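Local coordinates for macrolide export ATP-binding/permease protein macB (Actinobacillus actinomycetemcomitans, PDB 3FTJ), which probably couples ATP hydrolysis to macrolide export as the ABC transporter of the MacAB-TdeA tripartite efflux system, and is represented here by its periplasmic region, at residues I61-G65 / N66-T70; Y75-E79 / Q80-V84; S161-L164 / N165-G169; V178-S181 / D182-S186; E195-K198 / S199-G202. All blocks are in the same frame, centred on the assembly; numbering follows the deposited sequence.

Contact 1: residues I61-G65 / N66-T70; sequences ILVVG and NKSFT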
loop_
_atom_site.group_PDB
_atom_site.type_symbol
_atom_site.label_atom_id
_atom_site.label_comp_id
_atom_site.label_asym_id
_atom_site.label_seq_id
_atom_site.Cartn_x
_atom_site.Cartn_y
_atom_site.Cartn_z
ATOM N N ILE A 61 11.632 5.931 -14.011
ATOM C CA ILE A 61 11.971 7.276 -14.439
ATOM C C ILE A 61 10.716 8.084 -14.681
ATOM O O ILE A 61 9.840 7.675 -15.445
ATOM C CB ILE A 61 12.860 7.265 -15.710
ATOM C CG1 ILE A 61 14.275 6.811 -15.366
ATOM C CG2 ILE A 61 12.956 8.653 -16.313
ATOM C CD1 ILE A 61 14.373 5.392 -14.905
ATOM N N LEU A 62 10.628 9.226 -14.008
ATOM C CA LEU A 62 9.467 10.099 -14.115
ATOM C C LEU A 62 9.846 11.354 -14.882
ATOM O O LEU A 62 10.720 12.110 -14.449
ATOM C CB LEU A 62 8.988 10.496 -12.716
ATOM C CG LEU A 62 7.563 11.016 -12.520
ATOM C CD1 LEU A 62 7.459 11.787 -11.222
ATOM C CD2 LEU A 62 7.155 11.898 -13.659
ATOM N N VAL A 63 9.191 11.577 -16.016
ATOM C CA VAL A 63 9.373 12.817 -16.764
ATOM C C VAL A 63 8.236 13.794 -16.444
ATOM O O VAL A 63 7.051 13.418 -16.426
ATOM C CB VAL A 63 9.423 12.571 -18.286
ATOM C CG1 VAL A 63 9.329 13.896 -19.048
ATOM C CG2 VAL A 63 10.679 11.803 -18.667
ATOM N N VAL A 64 8.601 15.039 -16.155
ATOM C CA VAL A 64 7.612 16.075 -15.899
ATOM C C VAL A 64 8.025 17.318 -16.655
ATOM O O VAL A 64 9.027 17.953 -16.319
ATOM C CB VAL A 64 7.528 16.422 -14.420
ATOM C CG1 VAL A 64 6.386 17.420 -14.173
ATOM C CG2 VAL A 64 7.353 15.148 -13.584
ATOM N N GLY A 65 7.256 17.664 -17.679
ATOM C CA GLY A 65 7.634 18.757 -18.553
ATOM C C GLY A 65 8.943 18.395 -19.215
ATOM O O GLY A 65 9.027 17.407 -19.937
ATOM N N ASN A 66 9.973 19.186 -18.953
ATOM C CA ASN A 66 11.293 18.912 -19.507
ATOM C C ASN A 66 12.230 18.228 -18.525
ATOM O O ASN A 66 13.369 17.929 -18.865
ATOM C CB ASN A 66 11.930 20.205 -20.013
ATOM C CG ASN A 66 11.218 20.761 -21.227
ATOM O OD1 ASN A 66 10.849 20.018 -22.139
ATOM N ND2 ASN A 66 11.011 22.072 -21.242
ATOM N N LYS A 67 11.747 17.985 -17.312
ATOM C CA LYS A 67 12.573 17.426 -16.244
ATOM C C LYS A 67 12.446 15.907 -16.201
ATOM O O LYS A 67 11.392 15.359 -16.515
ATOM C CB LYS A 67 12.173 18.023 -14.889
ATOM C CG LYS A 67 12.315 19.548 -14.780
ATOM C CD LYS A 67 11.444 20.103 -13.644
ATOM C CE LYS A 67 11.664 21.606 -13.404
ATOM N NZ LYS A 67 11.273 22.450 -14.583
ATOM N N SER A 68 13.523 15.234 -15.812
ATOM C CA SER A 68 13.541 13.782 -15.703
ATOM C C SER A 68 14.106 13.416 -14.344
ATOM O O SER A 68 15.170 13.910 -13.961
ATOM C CB SER A 68 14.400 13.174 -16.823
ATOM O OG SER A 68 14.617 11.778 -16.630
ATOM N N PHE A 69 13.386 12.560 -13.619
ATOM C CA PHE A 69 13.754 12.135 -12.275
ATOM C C PHE A 69 13.948 10.622 -12.240
ATOM O O PHE A 69 13.173 9.892 -12.850
ATOM C CB PHE A 69 12.629 12.480 -11.285
ATOM C CG PHE A 69 12.286 13.940 -11.220
ATOM C CD1 PHE A 69 12.866 14.757 -10.263
ATOM C CD2 PHE A 69 11.374 14.495 -12.104
ATOM C CE1 PHE A 69 12.547 16.103 -10.194
ATOM C CE2 PHE A 69 11.052 15.838 -12.038
ATOM C CZ PHE A 69 11.640 16.642 -11.083
ATOM N N THR A 70 14.958 10.149 -11.513
ATOM C CA THR A 70 15.101 8.710 -11.278
ATOM C C THR A 70 14.598 8.274 -9.919
ATOM O O THR A 70 14.401 9.087 -9.018
ATOM C CB THR A 70 16.548 8.220 -11.351
ATOM O OG1 THR A 70 17.419 9.192 -10.760
ATOM C CG2 THR A 70 16.937 7.981 -12.764
#
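Lys67 and Val64 pair across a beta hairpin with a two-residue loop, Gly65-Asn66: strand 61-64 runs into strand 67-69 through a type II' turn spanning Val64 to Lys67, in the periplasmic core domain of MacB. Gly65 takes the first corner of the turn with positive phi (62°), as is usual for type II', and Asn66 takes the second. Lys67 then joins Val64 by two backbone bonds, Lys67 N to Val64 O (2.9 Å) and Val64 N to Lys67 O (2.8 Å), which close the turn. Lys67 CB lies near Val64 O (3.5 Å), but the rest of the chain leads off to the surface. Ser68 sits opposite Val63 in a non-hydrogen-bonded pair; on the face it shares with Val63, its OG comes within 3.6 Å of Ile61 CG2. Phe69 turns to the other face, beside Leu62 and Val64, and its backbone exchanges two hydrogen bonds with Leu62. With CG anti to the carbonyl carbon (chi1 -59°), the ring is carried back along the hairpin, so that CE2 reaches Val64 CG2 at 4.1 Å, at a slant to the ring plane. At the ring's edge, near its plane, Phe69 CD2 stands 3.4 Å from Leu62 O. Ile117 of helix 111-118 packs on Leu62, Val64 and Phe69, covering this apolar face, while Val63 and Ile61 bond through their backbones to Ile129 and Asn131 on the far side of strand 61-64. Thr70, where the chain turns a corner, lays CG2 alongside Ile61 CG1, at 3.9 Å.

Contact 2: residues Y75-E79 / Q80-V84; sequences YGIGE and QYFDV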
loop_
_atom_site.group_PDB
_atom_site.type_symbol
_atom_site.label_atom_id
_atom_site.label_comp_id
_atom_site.label_asym_id
_atom_site.label_seq_id
_atom_site.Cartn_x
_atom_site.Cartn_y
_atom_site.Cartn_z
ATOM N N TYR A 75 3.281 3.587 -6.682
ATOM C CA TYR A 75 2.518 2.585 -5.959
ATOM C C TYR A 75 1.180 2.387 -6.640
ATOM O O TYR A 75 0.521 3.357 -7.027
ATOM C CB TYR A 75 2.288 3.033 -4.523
ATOM C CG TYR A 75 3.540 3.069 -3.696
ATOM C CD1 TYR A 75 4.006 1.922 -3.057
ATOM C CD2 TYR A 75 4.263 4.246 -3.552
ATOM C CE1 TYR A 75 5.165 1.948 -2.303
ATOM C CE2 TYR A 75 5.416 4.281 -2.792
ATOM C CZ TYR A 75 5.860 3.128 -2.168
ATOM O OH TYR A 75 7.008 3.167 -1.410
ATOM N N GLY A 76 0.798 1.125 -6.804
ATOM C CA GLY A 76 -0.527 0.777 -7.273
ATOM C C GLY A 76 -1.256 0.284 -6.053
ATOM O O GLY A 76 -0.980 -0.812 -5.573
ATOM N N ILE A 77 -2.163 1.100 -5.531
ATOM C CA ILE A 77 -2.807 0.794 -4.247
ATOM C C ILE A 77 -4.332 0.901 -4.300
ATOM O O ILE A 77 -4.898 1.344 -5.303
ATOM C CB ILE A 77 -2.244 1.684 -3.092
ATOM C CG1 ILE A 77 -2.102 3.150 -3.523
ATOM C CG2 ILE A 77 -0.890 1.176 -2.643
ATOM C CD1 ILE A 77 -3.392 3.837 -3.934
ATOM N N GLY A 78 -4.994 0.478 -3.224
ATOM C CA GLY A 78 -6.443 0.557 -3.150
ATOM C C GLY A 78 -6.984 1.912 -2.713
ATOM O O GLY A 78 -6.267 2.725 -2.127
ATOM N N GLU A 79 -8.268 2.138 -2.982
ATOM C CA GLU A 79 -8.975 3.354 -2.561
ATOM C C GLU A 79 -8.764 3.744 -1.091
ATOM O O GLU A 79 -8.603 4.919 -0.783
ATOM C CB GLU A 79 -10.471 3.208 -2.853
ATOM C CG GLU A 79 -11.342 4.270 -2.206
ATOM C CD GLU A 79 -12.762 4.237 -2.733
ATOM O OE1 GLU A 79 -13.234 3.134 -3.091
ATOM O OE2 GLU A 79 -13.399 5.314 -2.801
ATOM N N GLN A 80 -8.756 2.761 -0.192
ATOM C CA GLN A 80 -8.623 3.026 1.247
ATOM C C GLN A 80 -7.187 3.249 1.708
ATOM O O GLN A 80 -6.935 3.431 2.904
ATOM C CB GLN A 80 -9.247 1.892 2.082
ATOM C CG GLN A 80 -10.743 1.677 1.865
ATOM C CD GLN A 80 -11.530 2.979 1.915
ATOM O OE1 GLN A 80 -11.368 3.785 2.831
ATOM N NE2 GLN A 80 -12.382 3.191 0.916
ATOM N N TYR A 81 -6.242 3.236 0.772
ATOM C CA TYR A 81 -4.835 3.336 1.145
ATOM C C TYR A 81 -4.525 4.582 1.975
ATOM O O TYR A 81 -3.845 4.503 2.995
ATOM C CB TYR A 81 -3.921 3.286 -0.084
ATOM C CG TYR A 81 -2.453 3.397 0.267
ATOM C CD1 TYR A 81 -1.822 4.624 0.284
ATOM C CD2 TYR A 81 -1.708 2.271 0.602
ATOM C CE1 TYR A 81 -0.483 4.739 0.615
ATOM C CE2 TYR A 81 -0.367 2.373 0.929
ATOM C CZ TYR A 81 0.239 3.613 0.937
ATOM O OH TYR A 81 1.571 3.741 1.265
ATOM N N PHE A 82 -5.020 5.735 1.542
ATOM C CA PHE A 82 -4.652 6.989 2.191
ATOM C C PHE A 82 -5.183 7.078 3.615
ATOM O O PHE A 82 -4.493 7.560 4.516
ATOM C CB PHE A 82 -5.119 8.177 1.354
ATOM C CG PHE A 82 -4.654 8.115 -0.069
ATOM C CD1 PHE A 82 -3.356 8.460 -0.398
ATOM C CD2 PHE A 82 -5.505 7.680 -1.067
ATOM C CE1 PHE A 82 -2.919 8.399 -1.711
ATOM C CE2 PHE A 82 -5.072 7.615 -2.376
ATOM C CZ PHE A 82 -3.773 7.972 -2.695
ATOM N N ASP A 83 -6.402 6.596 3.814
ATOM C CA ASP A 83 -7.012 6.597 5.134
ATOM C C ASP A 83 -6.257 5.699 6.117
ATOM O O ASP A 83 -5.925 6.115 7.225
ATOM C CB ASP A 83 -8.478 6.163 5.041
ATOM C CG ASP A 83 -9.166 6.135 6.401
ATOM O OD1 ASP A 83 -8.909 7.052 7.218
ATOM O OD2 ASP A 83 -9.957 5.195 6.646
ATOM N N VAL A 84 -5.982 4.470 5.702
ATOM C CA VAL A 84 -5.364 3.490 6.587
ATOM C C VAL A 84 -3.905 3.822 6.889
ATOM O O VAL A 84 -3.373 3.441 7.930
ATOM C CB VAL A 84 -5.473 2.070 6.001
ATOM C CG1 VAL A 84 -4.741 1.073 6.879
ATOM C CG2 VAL A 84 -6.932 1.680 5.853
HETATM O O HOH W 1 -8.196 6.444 1.501
HETATM O O HOH W 2 -13.048 1.401 -0.787
#
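Ile77, the last residue of strand 67-77, packs against Tyr81 in the first turn of helix 81-85. Its CB lies 3.8 Å from Tyr81 CG. From there CG2 comes obliquely to Tyr81 CD2, at 3.5 Å, while CG1 rises over the ring as an off-centre CH-pi contact, 4.3 Å from the ring centroid. The tip, CD1, touches Tyr81 CB and reaches on to Phe82 CZ. This spread follows from a chi1 of 44°, which sets CG1 between the backbone N and the carbonyl carbon; the two side chains cross at about a right angle. A type I turn from Gly78 to Tyr81 brings them together, closed by Tyr81 N to Gly78 O (2.9 Å). Two waters bridge the outer side: one accepts from Asp83 N and donates to Glu79 O, the other accepts from Gln80 NE2 and donates to Glu79 OE1, where the two side chains run side by side with carboxylate and amide planes 37° apart. Tyr81 also meets Tyr157 of strand 155-159 and touches Thr53 and Asn55 of strand 49-64, while Phe82 reaches Leu94 and Leu95, so this strand-to-helix corner is buried between the sheet and the loop carrying those two leucines.

Contact 3: residues S161-L164 / N165-G169; sequences STVL and NKITG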
loop_
_atom_site.group_PDB
_atom_site.type_symbol
_atom_site.label_atom_id
_atom_site.label_comp_id
_atom_site.label_asym_id
_atom_site.label_seq_id
_atom_site.Cartn_x
_atom_site.Cartn_y
_atom_site.Cartn_z
ATOM N N SER A 161 -5.196 -1.269 -9.907
ATOM C CA SER A 161 -5.674 -1.809 -11.178
ATOM C C SER A 161 -4.927 -1.198 -12.365
ATOM O O SER A 161 -4.486 -1.907 -13.272
ATOM C CB SER A 161 -7.180 -1.574 -11.315
ATOM O OG SER A 161 -7.497 -0.212 -11.070
ATOM N N THR A 162 -4.788 0.122 -12.347
ATOM C CA THR A 162 -4.028 0.844 -13.367
ATOM C C THR A 162 -2.580 0.379 -13.447
ATOM O O THR A 162 -2.041 0.171 -14.532
ATOM C CB THR A 162 -4.019 2.343 -13.069
ATOM O OG1 THR A 162 -5.358 2.772 -12.801
ATOM C CG2 THR A 162 -3.465 3.125 -14.256
ATOM N N VAL A 163 -1.955 0.208 -12.291
ATOM C CA VAL A 163 -0.552 -0.172 -12.241
ATOM C C VAL A 163 -0.349 -1.612 -12.712
ATOM O O VAL A 163 0.575 -1.904 -13.464
ATOM C CB VAL A 163 0.029 0.051 -10.834
ATOM C CG1 VAL A 163 1.422 -0.524 -10.727
ATOM C CG2 VAL A 163 0.056 1.521 -10.543
ATOM N N LEU A 164 -1.236 -2.502 -12.289
ATOM C CA LEU A 164 -1.164 -3.894 -12.693
ATOM C C LEU A 164 -1.466 -4.014 -14.182
ATOM O O LEU A 164 -0.751 -4.679 -14.912
ATOM C CB LEU A 164 -2.160 -4.743 -11.890
ATOM C CG LEU A 164 -1.833 -4.996 -10.415
ATOM C CD1 LEU A 164 -3.023 -5.606 -9.704
ATOM C CD2 LEU A 164 -0.594 -5.891 -10.276
ATOM N N ASN A 165 -2.544 -3.378 -14.625
ATOM C CA ASN A 165 -2.999 -3.532 -16.002
ATOM C C ASN A 165 -2.032 -2.903 -17.011
ATOM O O ASN A 165 -1.815 -3.445 -18.087
ATOM C CB ASN A 165 -4.415 -2.961 -16.178
ATOM C CG ASN A 165 -5.496 -3.825 -15.515
ATOM O OD1 ASN A 165 -5.331 -5.034 -15.351
ATOM N ND2 ASN A 165 -6.616 -3.198 -15.149
ATOM N N LYS A 166 -1.434 -1.774 -16.646
ATOM C CA LYS A 166 -0.670 -0.972 -17.600
ATOM C C LYS A 166 0.839 -0.937 -17.356
ATOM O O LYS A 166 1.610 -0.658 -18.274
ATOM C CB LYS A 166 -1.226 0.458 -17.651
ATOM C CG LYS A 166 -2.655 0.542 -18.197
ATOM C CD LYS A 166 -3.276 1.909 -17.928
ATOM C CE LYS A 166 -4.577 2.111 -18.708
ATOM N NZ LYS A 166 -5.739 1.444 -18.060
ATOM N N ILE A 167 1.268 -1.209 -16.130
ATOM C CA ILE A 167 2.689 -1.106 -15.802
ATOM C C ILE A 167 3.364 -2.463 -15.589
ATOM O O ILE A 167 4.220 -2.872 -16.374
ATOM C CB ILE A 167 2.929 -0.251 -14.533
ATOM C CG1 ILE A 167 2.197 1.094 -14.624
ATOM C CG2 ILE A 167 4.411 -0.032 -14.322
ATOM C CD1 ILE A 167 2.764 2.030 -15.655
ATOM N N THR A 168 2.989 -3.153 -14.514
ATOM C CA THR A 168 3.681 -4.376 -14.122
ATOM C C THR A 168 3.137 -5.608 -14.821
ATOM O O THR A 168 3.867 -6.576 -15.029
ATOM C CB THR A 168 3.583 -4.617 -12.600
ATOM O OG1 THR A 168 2.268 -5.085 -12.275
ATOM C CG2 THR A 168 3.874 -3.331 -11.835
ATOM N N GLY A 169 1.856 -5.574 -15.172
ATOM C CA GLY A 169 1.164 -6.753 -15.668
ATOM C C GLY A 169 0.770 -7.688 -14.532
ATOM O O GLY A 169 1.246 -7.543 -13.408
#
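Val163 O takes two backbone hydrogen bonds, from Ile167 N at 2.8 Å and from Thr168 N at 2.9 Å. The Thr168 bond arrives nearly along the C=O axis, whereas Ile167 N stands above the carbonyl plane and its N-H...O angle is only 139°. This fork marks the change from alpha-helical spacing to a wider, pi-type turn at the C-terminal end of helix 160-168. Before it, Asn165 N to Ser161 O and Lys166 N to Thr162 O keep the usual i to i+4 pattern. After it, Gly169 N makes a weak bond to Leu164 O (2.8 Å), again with i to i+5 spacing, and Gly169 leaves the helix with positive phi. Thr168 OG1 donates to Gly169 O at 2.9 Å. Val163 CG1 meets both Ile167 CB and Thr168 CG2, the latter at 3.9 Å. Leu164 CD2 comes within 3.6 Å of Thr168 OG1; a chi1 of 75° sets that oxygen between its own backbone N and carbonyl carbon. Thr162 CG2 lies against Lys166 CD, whose chain bends only at its last torsion and brings NZ to Ser103 O. Asn165 ND2 bonds Ser103 OG, Ser161 OG bonds Val100 O and Thr162 OG1 bonds Asn104 O, tying the helix to the end of helix 97-102 and the loop after it. Val163 and Ile167 pack on Leu74 of strand 67-77, and Ile167 touches Arg133 and Phe135 of strand 133-141.

Contact 4: residues V178-S181 / D182-S186; sequences VKIS and DDVNS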
loop_
_atom_site.group_PDB
_atom_site.type_symbol
_atom_site.label_atom_id
_atom_site.label_comp_id
_atom_site.label_asym_id
_atom_site.label_seq_id
_atom_site.Cartn_x
_atom_site.Cartn_y
_atom_site.Cartn_z
ATOM N N VAL A 178 -5.159 -4.799 5.626
ATOM C CA VAL A 178 -6.558 -4.968 5.993
ATOM C C VAL A 178 -6.870 -4.108 7.212
ATOM O O VAL A 178 -6.038 -3.959 8.108
ATOM C CB VAL A 178 -6.918 -6.451 6.306
ATOM C CG1 VAL A 178 -6.499 -7.376 5.169
ATOM C CG2 VAL A 178 -6.285 -6.895 7.598
ATOM N N LYS A 179 -8.064 -3.526 7.229
ATOM C CA LYS A 179 -8.544 -2.814 8.403
ATOM C C LYS A 179 -9.499 -3.754 9.106
ATOM O O LYS A 179 -10.476 -4.218 8.513
ATOM C CB LYS A 179 -9.270 -1.533 8.003
ATOM C CG LYS A 179 -9.105 -0.372 8.980
ATOM C CD LYS A 179 -9.870 -0.589 10.278
ATOM C CE LYS A 179 -9.901 0.695 11.106
ATOM N NZ LYS A 179 -10.692 0.565 12.366
ATOM N N ILE A 180 -9.193 -4.047 10.365
ATOM C CA ILE A 180 -9.967 -4.989 11.164
ATOM C C ILE A 180 -11.228 -4.324 11.726
ATOM O O ILE A 180 -11.206 -3.147 12.096
ATOM C CB ILE A 180 -9.094 -5.551 12.312
ATOM C CG1 ILE A 180 -8.107 -6.577 11.765
ATOM C CG2 ILE A 180 -9.932 -6.194 13.378
ATOM C CD1 ILE A 180 -8.770 -7.702 11.003
ATOM N N SER A 181 -12.329 -5.071 11.758
ATOM C CA SER A 181 -13.561 -4.591 12.381
ATOM C C SER A 181 -13.259 -4.062 13.779
ATOM O O SER A 181 -12.499 -4.670 14.536
ATOM C CB SER A 181 -14.617 -5.705 12.461
ATOM O OG SER A 181 -15.022 -6.134 11.168
ATOM N N ASP A 182 -13.856 -2.925 14.112
ATOM C CA ASP A 182 -13.621 -2.285 15.399
ATOM C C ASP A 182 -13.953 -3.212 16.573
ATOM O O ASP A 182 -13.298 -3.166 17.613
ATOM C CB ASP A 182 -14.436 -0.987 15.501
ATOM C CG ASP A 182 -14.262 -0.082 14.284
ATOM O OD1 ASP A 182 -15.135 0.788 14.060
ATOM O OD2 ASP A 182 -13.257 -0.238 13.551
ATOM N N ASP A 183 -14.962 -4.062 16.398
ATOM C CA ASP A 183 -15.460 -4.878 17.504
ATOM C C ASP A 183 -14.969 -6.330 17.520
ATOM O O ASP A 183 -15.632 -7.195 18.091
ATOM C CB ASP A 183 -16.997 -4.839 17.554
ATOM C CG ASP A 183 -17.641 -5.311 16.257
ATOM O OD1 ASP A 183 -17.073 -6.210 15.600
ATOM O OD2 ASP A 183 -18.716 -4.781 15.894
ATOM N N VAL A 184 -13.813 -6.601 16.917
ATOM C CA VAL A 184 -13.282 -7.968 16.915
ATOM C C VAL A 184 -11.900 -8.074 17.554
ATOM O O VAL A 184 -11.070 -7.168 17.430
ATOM C CB VAL A 184 -13.244 -8.585 15.490
ATOM C CG1 VAL A 184 -12.414 -7.733 14.570
ATOM C CG2 VAL A 184 -12.675 -10.001 15.534
ATOM N N ASN A 185 -11.677 -9.190 18.242
ATOM C CA ASN A 185 -10.407 -9.492 18.897
ATOM C C ASN A 185 -9.252 -9.600 17.898
ATOM O O ASN A 185 -9.221 -10.502 17.064
ATOM C CB ASN A 185 -10.545 -10.798 19.690
ATOM C CG ASN A 185 -9.289 -11.154 20.468
ATOM O OD1 ASN A 185 -8.195 -11.280 19.903
ATOM N ND2 ASN A 185 -9.448 -11.345 21.773
ATOM N N SER A 186 -8.303 -8.677 17.999
ATOM C CA SER A 186 -7.198 -8.586 17.050
ATOM C C SER A 186 -6.446 -9.912 16.885
ATOM O O SER A 186 -6.051 -10.276 15.777
ATOM C CB SER A 186 -6.239 -7.476 17.482
ATOM O OG SER A 186 -5.184 -7.318 16.556
#
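Ser181 and Val184 bracket a type I beta turn that takes the chain out of strand 175-180 and toward helix 186-201. The tight part of the contact is polar: a salt bridge spans the start of the turn. The Lys179 chain bends at chi2 (-72°) and then runs extended, carrying its ammonium group forward past Ile180 to Asp182. The carboxylate oxygen it meets, OD2, also receives Gln50 NE2 of strand 49-64, so two donors hold it and link the turn to the neighbouring strand. The backbone closure is looser: Val184 N to Ser181 O is a weak hydrogen bond of 3.3 Å, with an N-H...O angle of 154°. Val184 CG1 lies toward Ser181 CB, at 3.7 Å, though the exact position of this methyl is doubtful. Ile180, on the strand side, packs on Ala189 of helix 186-201. The outer side is polar and largely on the surface. Asp183, at the third position of the turn, approaches Ser181 CB only through OD1, at 4.0 Å. Asn185 turns away and caps the coming helix, its OD1 accepting from Val188 N and, weakly, from Thr187 N. In the salt bridge itself, Lys179 NZ meets Asp182 OD2 almost head-on, at 2.9 Å.

Contact 5: residues E195-K198 / S199-G202; sequences ELLK and SLHG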
loop_
_atom_site.group_PDB
_atom_site.type_symbol
_atom_site.label_atom_id
_atom_site.label_comp_id
_atom_site.label_asym_id
_atom_site.label_seq_id
_atom_site.Cartn_x
_atom_site.Cartn_y
_atom_site.Cartn_z
ATOM N N GLU A 195 -5.331 -18.390 8.631
ATOM C CA GLU A 195 -5.865 -19.663 8.170
ATOM C C GLU A 195 -6.480 -19.565 6.777
ATOM O O GLU A 195 -6.284 -20.452 5.955
ATOM C CB GLU A 195 -6.840 -20.257 9.191
ATOM C CG GLU A 195 -6.113 -20.881 10.366
ATOM C CD GLU A 195 -4.901 -21.702 9.920
ATOM O OE1 GLU A 195 -5.066 -22.584 9.046
ATOM O OE2 GLU A 195 -3.783 -21.464 10.437
ATOM N N LEU A 196 -7.200 -18.476 6.508
ATOM C CA LEU A 196 -7.817 -18.291 5.199
ATOM C C LEU A 196 -6.759 -18.213 4.092
ATOM O O LEU A 196 -6.857 -18.910 3.076
ATOM C CB LEU A 196 -8.708 -17.048 5.183
ATOM C CG LEU A 196 -9.388 -16.657 3.862
ATOM C CD1 LEU A 196 -10.261 -17.779 3.314
ATOM C CD2 LEU A 196 -10.215 -15.389 4.056
ATOM N N LEU A 197 -5.736 -17.384 4.303
ATOM C CA LEU A 197 -4.673 -17.215 3.310
ATOM C C LEU A 197 -3.836 -18.469 3.092
ATOM O O LEU A 197 -3.412 -18.734 1.968
ATOM C CB LEU A 197 -3.765 -16.038 3.665
ATOM C CG LEU A 197 -4.317 -14.662 3.316
ATOM C CD1 LEU A 197 -3.539 -13.605 4.060
ATOM C CD2 LEU A 197 -4.251 -14.420 1.809
ATOM N N LYS A 198 -3.571 -19.220 4.162
ATOM C CA LYS A 198 -2.951 -20.542 4.029
ATOM C C LYS A 198 -3.799 -21.472 3.157
ATOM O O LYS A 198 -3.275 -22.168 2.295
ATOM C CB LYS A 198 -2.722 -21.195 5.398
ATOM C CG LYS A 198 -1.741 -20.450 6.285
ATOM C CD LYS A 198 -1.737 -20.981 7.711
ATOM C CE LYS A 198 -1.109 -22.363 7.795
ATOM N NZ LYS A 198 -0.859 -22.734 9.223
ATOM N N SER A 199 -5.106 -21.485 3.403
ATOM C CA SER A 199 -6.050 -22.279 2.617
ATOM C C SER A 199 -6.012 -21.855 1.147
ATOM O O SER A 199 -6.010 -22.691 0.234
ATOM C CB SER A 199 -7.464 -22.098 3.174
ATOM O OG SER A 199 -8.408 -22.897 2.482
ATOM N N LEU A 200 -5.994 -20.545 0.931
ATOM C CA LEU A 200 -5.944 -19.977 -0.411
ATOM C C LEU A 200 -4.660 -20.364 -1.129
ATOM O O LEU A 200 -4.695 -20.866 -2.257
ATOM C CB LEU A 200 -6.026 -18.458 -0.322
ATOM C CG LEU A 200 -7.260 -17.698 -0.803
ATOM C CD1 LEU A 200 -8.461 -18.583 -0.983
ATOM C CD2 LEU A 200 -7.548 -16.534 0.144
ATOM N N HIS A 201 -3.527 -20.128 -0.474
ATOM C CA HIS A 201 -2.213 -20.348 -1.085
ATOM C C HIS A 201 -1.762 -21.799 -1.048
ATOM O O HIS A 201 -0.865 -22.193 -1.794
ATOM C CB HIS A 201 -1.151 -19.482 -0.400
ATOM C CG HIS A 201 -1.260 -18.026 -0.726
ATOM N ND1 HIS A 201 -0.265 -17.114 -0.421
ATOM C CD2 HIS A 201 -2.228 -17.327 -1.362
ATOM C CE1 HIS A 201 -0.635 -15.913 -0.824
ATOM N NE2 HIS A 201 -1.823 -16.013 -1.400
ATOM N N GLY A 202 -2.368 -22.587 -0.166
ATOM C CA GLY A 202 -1.973 -23.973 0.009
ATOM C C GLY A 202 -0.785 -24.147 0.940
ATOM O O GLY A 202 -0.335 -25.272 1.163
#
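The C-terminal end of helix 186-201 is made here by successive turns in which Ser199, Leu200 and His201 bond back to Glu195, Leu196 and Leu197. Ser199 N reaches Glu195 O at 3.0 Å, Leu200 N reaches Leu196 O at 2.8 Å in the carbonyl plane, and His201 N reaches Leu197 O at 2.8 Å with an N-H...O angle of 163°. Gly202 ends the run: with phi of 83° it leaves the helical conformation, and its N makes a weak bond, 2.7 Å long, to Lys198 O. On the side of the helix turned to helix 37-44, Leu196 and Leu200 lie side by side and point the same way, Leu196 CG to Leu200 CD2 at 4.2 Å. Leu197 CD2 comes to the same Leu200 CD2 from a direction about at right angles, at 4.3 Å. These leucines pack helix 186-201 on helix 37-44: Leu196 touches Thr42 and Leu43, and Leu197 and Leu200 touch Asp39. Leu197 also packs on Phe206 of strand 206-209. His201 sets its CB and CG against Leu197 O, while both ring nitrogens are engaged beyond the helix, NE2 with Asp39 OD2 and ND1 with Asp205 OD1; this pair of carboxylates fixes the rotation of the imidazole and would probably favour its protonated form. On the surface, Lys198 bends at chi3 (71°) and swings NZ back along the helix to a salt bridge with Glu195 OE2 whose hydrogen bond, at 3.4 Å, is weak.

From the N terminus the five contacts come in series, none nesting in or crossing another; contacts 1, 2 and 4 turn the chain at strand ends, while contacts 3 and 5 lie at helix C-terminal ends. Contact 1 is the hairpin between strands 49-64 and 67-77; contact 2 lies at the far end of strand 67-77, where the chain turns into helix 81-85. Contact 3 ends helix 160-168 and touches contact 2, Val163 CG2 packing on Gly76 CA at 3.4 Å. Contact 4 leads from strand 175-180, a neighbour of strand 49-64 in the sheet, into helix 186-201, which contact 5 ends. Contacts 1 and 4, with centres about 41 Å apart, lie on opposite sides of the chain's centre, joined through the long strand 49-64.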